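Local coordinates for K Homology domain-containing protein (Pyrococcus horikoshii, PDB 2E3U), which probably binds RNA as a pre-ribosomal RNA processing factor, the archaeal Dim2p, with two KH domains of type I, at residues A[84-87]-A[88-91]; A[109-112]-A[113-116]. All coordinates share one frame; numbering follows the deposited sequence.

Contact 1: A[84-87]-A[88-91]; sequences TEDP and LAVW
Asp86 grips the backbone N-H of Ala89 twice. Its carboxylate oxygen OD1 lies 3.0 Å from Ala89 N, which sits almost on the extension of the CG-OD1 bond, and its own carbonyl O takes the same N at 3.1 Å, with the donor lifted 52° out of the carbonyl plane. CG of Asp86 sits between the backbone N and the carbonyl carbon (chi1 59°), which swings OD1 forward over the first turn. A leucine in place of Asp86 would probably leave the N-H of Ala89 without its side-chain acceptor, and the helix start without its cap. The next carbonyl, Pro87 O, receives weak bonds from Val90 N and from Trp91 N, the latter long at 3.3 Å but nearly straight. The Trp91 indole leans back over this proline: Pro87 O stands 3.5 Å above the ring plane, off-centre over the indole, while Pro87 CB makes a CH-pi contact over the six-membered ring, 3.8 Å from CZ2. Thr84 packs against the same turn, its methyl CG2 reaching 3.5 Å to Ala89 CB and a little farther to Val90 CG2. That methyl is set by OG1, which is hydrogen-bonded to Lys64 O and Thr81 N. Farther out, Val90 is buried against Ile78 and Ser80 of strand 75-80, and Gln34 touches Pro87, Val90 and Trp91. This is an aspartate N-cap followed by proline in the first turn, opening the helix that follows the third strand of a type I KH domain.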
ATOM      1  N   THR A  84     -23.573  -3.108  -0.244  1.00 25.80           N
ATOM      2  CA  THR A  84     -22.320  -3.576   0.348  1.00 25.02           C
ATOM      3  C   THR A  84     -22.469  -5.027   0.788  1.00 25.06           C
ATOM      4  O   THR A  84     -23.389  -5.355   1.545  1.00 25.49           O
ATOM      5  CB  THR A  84     -21.835  -2.669   1.525  1.00 24.92           C
ATOM      6  OG1 THR A  84     -21.864  -1.307   1.106  1.00 21.89           O
ATOM      7  CG2 THR A  84     -20.354  -3.033   1.988  1.00 24.11           C
ATOM      8  N   GLU A  85     -21.582  -5.898   0.311  1.00 25.12           N
ATOM      9  CA  GLU A  85     -21.635  -7.323   0.705  1.00 25.22           C
ATOM     10  C   GLU A  85     -21.594  -7.520   2.219  1.00 24.62           C
ATOM     11  O   GLU A  85     -22.459  -8.181   2.799  1.00 26.09           O
ATOM     12  CB  GLU A  85     -20.503  -8.116   0.053  1.00 26.06           C
ATOM     13  CG  GLU A  85     -20.483  -9.600   0.451  1.00 27.24           C
ATOM     14  CD  GLU A  85     -19.531 -10.458  -0.374  1.00 26.51           C
ATOM     15  OE1 GLU A  85     -19.651 -11.693  -0.259  1.00 28.62           O
ATOM     16  OE2 GLU A  85     -18.696  -9.921  -1.151  1.00 26.95           O
ATOM     17  N   ASP A  86     -20.606  -6.928   2.884  1.00 23.34           N
ATOM     18  CA  ASP A  86     -20.335  -7.272   4.276  1.00 20.64           C
ATOM     19  C   ASP A  86     -19.346  -6.226   4.790  1.00 19.69           C
ATOM     20  O   ASP A  86     -18.873  -5.404   4.008  1.00 20.10           O
ATOM     21  CB  ASP A  86     -19.759  -8.702   4.330  1.00 20.38           C
ATOM     22  CG  ASP A  86     -18.467  -8.834   3.528  1.00 20.42           C
ATOM     23  OD1 ASP A  86     -17.790  -7.810   3.363  1.00 24.68           O
ATOM     24  OD2 ASP A  86     -18.113  -9.918   3.051  1.00 19.58           O
ATOM     25  N   PRO A  87     -19.085  -6.191   6.112  1.00 18.27           N
ATOM     26  CA  PRO A  87     -18.073  -5.285   6.667  1.00 17.00           C
ATOM     27  C   PRO A  87     -16.721  -5.229   5.969  1.00 15.64           C
ATOM     28  O   PRO A  87     -16.136  -4.170   5.904  1.00 14.86           O
ATOM     29  CB  PRO A  87     -17.951  -5.775   8.118  1.00 16.67           C
ATOM     30  CG  PRO A  87     -19.375  -6.110   8.463  1.00 17.33           C
ATOM     31  CD  PRO A  87     -19.831  -6.866   7.197  1.00 17.84           C
ATOM     32  N   LEU A  88     -16.242  -6.351   5.446  1.00 15.83           N
ATOM     33  CA  LEU A  88     -14.921  -6.422   4.829  1.00 15.46           C
ATOM     34  C   LEU A  88     -14.848  -5.617   3.517  1.00 15.51           C
ATOM     35  O   LEU A  88     -13.768  -5.130   3.134  1.00 15.89           O
ATOM     36  CB  LEU A  88     -14.536  -7.891   4.580  1.00 15.98           C
ATOM     37  CG  LEU A  88     -13.233  -8.229   3.855  1.00 15.25           C
ATOM     38  CD1 LEU A  88     -12.050  -7.892   4.754  1.00 16.50           C
ATOM     39  CD2 LEU A  88     -13.193  -9.746   3.509  1.00 14.93           C
ATOM     40  N   ALA A  89     -15.983  -5.470   2.848  1.00 14.43           N
ATOM     41  CA  ALA A  89     -16.026  -4.644   1.663  1.00 15.70           C
ATOM     42  C   ALA A  89     -15.628  -3.196   1.940  1.00 15.10           C
ATOM     43  O   ALA A  89     -14.901  -2.598   1.161  1.00 15.25           O
ATOM     44  CB  ALA A  89     -17.400  -4.728   0.987  1.00 14.78           C
ATOM     45  N   VAL A  90     -16.079  -2.656   3.070  1.00 16.14           N
ATOM     46  CA  VAL A  90     -15.703  -1.311   3.512  1.00 16.21           C
ATOM     47  C   VAL A  90     -14.217  -1.226   3.882  1.00 16.40           C
ATOM     48  O   VAL A  90     -13.532  -0.280   3.493  1.00 16.07           O
ATOM     49  CB  VAL A  90     -16.614  -0.896   4.711  1.00 16.98           C
ATOM     50  CG1 VAL A  90     -16.266   0.460   5.283  1.00 14.62           C
ATOM     51  CG2 VAL A  90     -18.097  -0.910   4.282  1.00 17.85           C
ATOM     52  N   TRP A  91     -13.732  -2.190   4.680  1.00 16.55           N
ATOM     53  CA  TRP A  91     -12.295  -2.232   5.082  1.00 15.71           C
ATOM     54  C   TRP A  91     -11.390  -2.307   3.862  1.00 14.97           C
ATOM     55  O   TRP A  91     -10.362  -1.690   3.837  1.00 14.55           O
ATOM     56  CB  TRP A  91     -11.980  -3.426   6.027  1.00 14.85           C
ATOM     57  CG  TRP A  91     -12.865  -3.493   7.213  1.00 15.17           C
ATOM     58  CD1 TRP A  91     -13.475  -2.433   7.850  1.00 14.89           C
ATOM     59  CD2 TRP A  91     -13.236  -4.670   7.942  1.00 14.70           C
ATOM     60  NE1 TRP A  91     -14.201  -2.881   8.920  1.00 14.68           N
ATOM     61  CE2 TRP A  91     -14.089  -4.248   9.003  1.00 16.56           C
ATOM     62  CE3 TRP A  91     -12.940  -6.037   7.804  1.00 13.09           C
ATOM     63  CZ2 TRP A  91     -14.675  -5.160   9.916  1.00 14.65           C
ATOM     64  CZ3 TRP A  91     -13.535  -6.952   8.692  1.00 13.92           C
ATOM     65  CH2 TRP A  91     -14.392  -6.504   9.738  1.00 15.14           C
TER

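Contact 2: A[109-112]-A[113-116]; sequences AFRL and LNEG
Arg111 O accepts the N-H of Asn114 at 2.9 Å from Asn114 N, with the donor 41° out of the carbonyl plane. One residue earlier the same i to i+3 pattern recurs, Leu113 N giving its hydrogen to Phe110 O at 3.0 Å. These bonds make the 3-10 turn that prolongs helix 106-109 before the chain unwinds toward strand 118-123, the first strand of the second KH domain. Phe110 and Leu113 run alongside each other on it in the same direction: Leu113 CD1 comes obliquely to Phe110 CD1 at 3.6 Å, and Leu113 CB rests 3.3 Å from Phe110 O. Both residues face helix 54-63, where Arg62 makes a cation-pi contact with the Phe110 ring and also touches Leu113. Arg111 leaves in another direction. With CG opposite the backbone N (chi1 -169°) and the chain extended on to NE, its guanidinium reaches a salt bridge with Glu117, while NH2 bonds to Gly159 O and Ser161 OG. Asn114 crosses the arginine chain at about a right angle, with OD1 4.1 Å from Arg111 CG and the amide and guanidinium planes 51° apart. Lys92 NZ, from helix 87-101, binds both Leu112 O and Asn114 O.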
ATOM      1  N   ALA A 109      -3.010  -0.978  -6.056  1.00 18.44           N
ATOM      2  CA  ALA A 109      -3.907  -1.047  -4.861  1.00 18.20           C
ATOM      3  C   ALA A 109      -5.088  -2.025  -4.996  1.00 19.12           C
ATOM      4  O   ALA A 109      -5.484  -2.667  -4.007  1.00 18.77           O
ATOM      5  CB  ALA A 109      -4.424   0.321  -4.510  1.00 16.85           C
ATOM      6  N   PHE A 110      -5.672  -2.141  -6.202  1.00 20.13           N
ATOM      7  CA  PHE A 110      -6.796  -3.084  -6.432  1.00 20.25           C
ATOM      8  C   PHE A 110      -6.459  -4.555  -6.182  1.00 20.13           C
ATOM      9  O   PHE A 110      -7.365  -5.387  -6.040  1.00 21.28           O
ATOM     10  CB  PHE A 110      -7.378  -2.968  -7.839  1.00 22.02           C
ATOM     11  CG  PHE A 110      -8.321  -1.811  -8.034  1.00 22.67           C
ATOM     12  CD1 PHE A 110      -9.333  -1.549  -7.121  1.00 24.86           C
ATOM     13  CD2 PHE A 110      -8.231  -1.027  -9.177  1.00 27.46           C
ATOM     14  CE1 PHE A 110     -10.207  -0.485  -7.305  1.00 26.40           C
ATOM     15  CE2 PHE A 110      -9.116   0.052  -9.393  1.00 27.83           C
ATOM     16  CZ  PHE A 110     -10.103   0.313  -8.458  1.00 26.43           C
ATOM     17  N   ARG A 111      -5.179  -4.890  -6.116  1.00 19.02           N
ATOM     18  CA  ARG A 111      -4.757  -6.186  -5.542  1.00 17.98           C
ATOM     19  C   ARG A 111      -5.482  -6.515  -4.217  1.00 16.97           C
ATOM     20  O   ARG A 111      -5.850  -7.666  -3.975  1.00 16.95           O
ATOM     21  CB  ARG A 111      -3.237  -6.228  -5.312  1.00 17.99           C
ATOM     22  CG  ARG A 111      -2.702  -7.641  -4.966  1.00 18.72           C
ATOM     23  CD  ARG A 111      -1.224  -7.629  -4.604  1.00 16.82           C
ATOM     24  NE  ARG A 111      -0.884  -8.940  -4.058  1.00 12.29           N
ATOM     25  CZ  ARG A 111       0.315  -9.515  -4.099  1.00 11.18           C
ATOM     26  NH1 ARG A 111       0.426 -10.715  -3.570  1.00  5.42           N
ATOM     27  NH2 ARG A 111       1.385  -8.905  -4.669  1.00  7.81           N
ATOM     28  N   LEU A 112      -5.715  -5.496  -3.393  1.00 16.37           N
ATOM     29  CA  LEU A 112      -6.304  -5.659  -2.084  1.00 16.82           C
ATOM     30  C   LEU A 112      -7.724  -6.238  -2.126  1.00 18.39           C
ATOM     31  O   LEU A 112      -8.213  -6.705  -1.098  1.00 18.75           O
ATOM     32  CB  LEU A 112      -6.321  -4.344  -1.326  1.00 16.20           C
ATOM     33  CG  LEU A 112      -4.979  -3.928  -0.730  1.00 16.36           C
ATOM     34  CD1 LEU A 112      -5.056  -2.425  -0.507  1.00 12.67           C
ATOM     35  CD2 LEU A 112      -4.766  -4.665   0.567  1.00 11.52           C
ATOM     36  N   LEU A 113      -8.378  -6.201  -3.297  1.00 19.62           N
ATOM     37  CA  LEU A 113      -9.701  -6.819  -3.483  1.00 21.22           C
ATOM     38  C   LEU A 113      -9.649  -8.329  -3.403  1.00 22.46           C
ATOM     39  O   LEU A 113     -10.664  -8.956  -3.165  1.00 23.61           O
ATOM     40  CB  LEU A 113     -10.313  -6.405  -4.825  1.00 22.04           C
ATOM     41  CG  LEU A 113     -10.659  -4.917  -4.989  1.00 22.03           C
ATOM     42  CD1 LEU A 113     -11.046  -4.611  -6.414  1.00 24.19           C
ATOM     43  CD2 LEU A 113     -11.794  -4.612  -4.059  1.00 23.30           C
ATOM     44  N   ASN A 114      -8.469  -8.919  -3.620  1.00 24.19           N
ATOM     45  CA  ASN A 114      -8.309 -10.373  -3.558  1.00 25.13           C
ATOM     46  C   ASN A 114      -8.401 -10.834  -2.111  1.00 26.02           C
ATOM     47  O   ASN A 114      -7.854 -10.197  -1.193  1.00 26.01           O
ATOM     48  CB  ASN A 114      -6.958 -10.850  -4.153  1.00 24.98           C
ATOM     49  CG  ASN A 114      -6.743 -10.443  -5.624  1.00 26.41           C
ATOM     50  OD1 ASN A 114      -5.593 -10.300  -6.077  1.00 28.85           O
ATOM     51  ND2 ASN A 114      -7.821 -10.255  -6.359  1.00 25.98           N
ATOM     52  N   GLU A 115      -9.080 -11.954  -1.894  1.00 27.09           N
ATOM     53  CA  GLU A 115      -9.212 -12.489  -0.534  1.00 27.53           C
ATOM     54  C   GLU A 115      -7.858 -13.005   0.010  1.00 27.32           C
ATOM     55  O   GLU A 115      -6.986 -13.476  -0.751  1.00 27.72           O
ATOM     56  CB  GLU A 115     -10.360 -13.526  -0.455  1.00 28.16           C
ATOM     57  CG  GLU A 115     -11.815 -12.901  -0.304  1.00 27.98           C
ATOM     58  CD  GLU A 115     -12.423 -12.335  -1.614  1.00 30.71           C
ATOM     59  OE1 GLU A 115     -11.716 -12.185  -2.645  1.00 32.25           O
ATOM     60  OE2 GLU A 115     -13.632 -12.004  -1.621  1.00 29.60           O
ATOM     61  N   GLY A 116      -7.676 -12.857   1.320  1.00 26.68           N
ATOM     62  CA  GLY A 116      -6.407 -13.132   1.967  1.00 26.78           C
ATOM     63  C   GLY A 116      -5.356 -12.061   1.743  1.00 26.95           C
ATOM     64  O   GLY A 116      -4.246 -12.195   2.198  1.00 27.35           O
TER

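Contact 1 comes first along the chain, at the junction where the loop after strand 75-80 turns into helix 87-101. That helix then runs on, and helix 106-109 follows it into contact 2, where the helical path ends and the chain heads for strand 118-123. The two lie in series, neither nested nor crossed. The centres of contact 1 and contact 2 are about 13 Å apart and their nearest atoms about 5 Å apart. Contact 1 belongs to the first KH domain, at the start of the helix that packs on its sheet through Val90; contact 2 lies between the domains, with neighbours in helices 54-63 and 87-101 and in strand 168-173 of the second sheet.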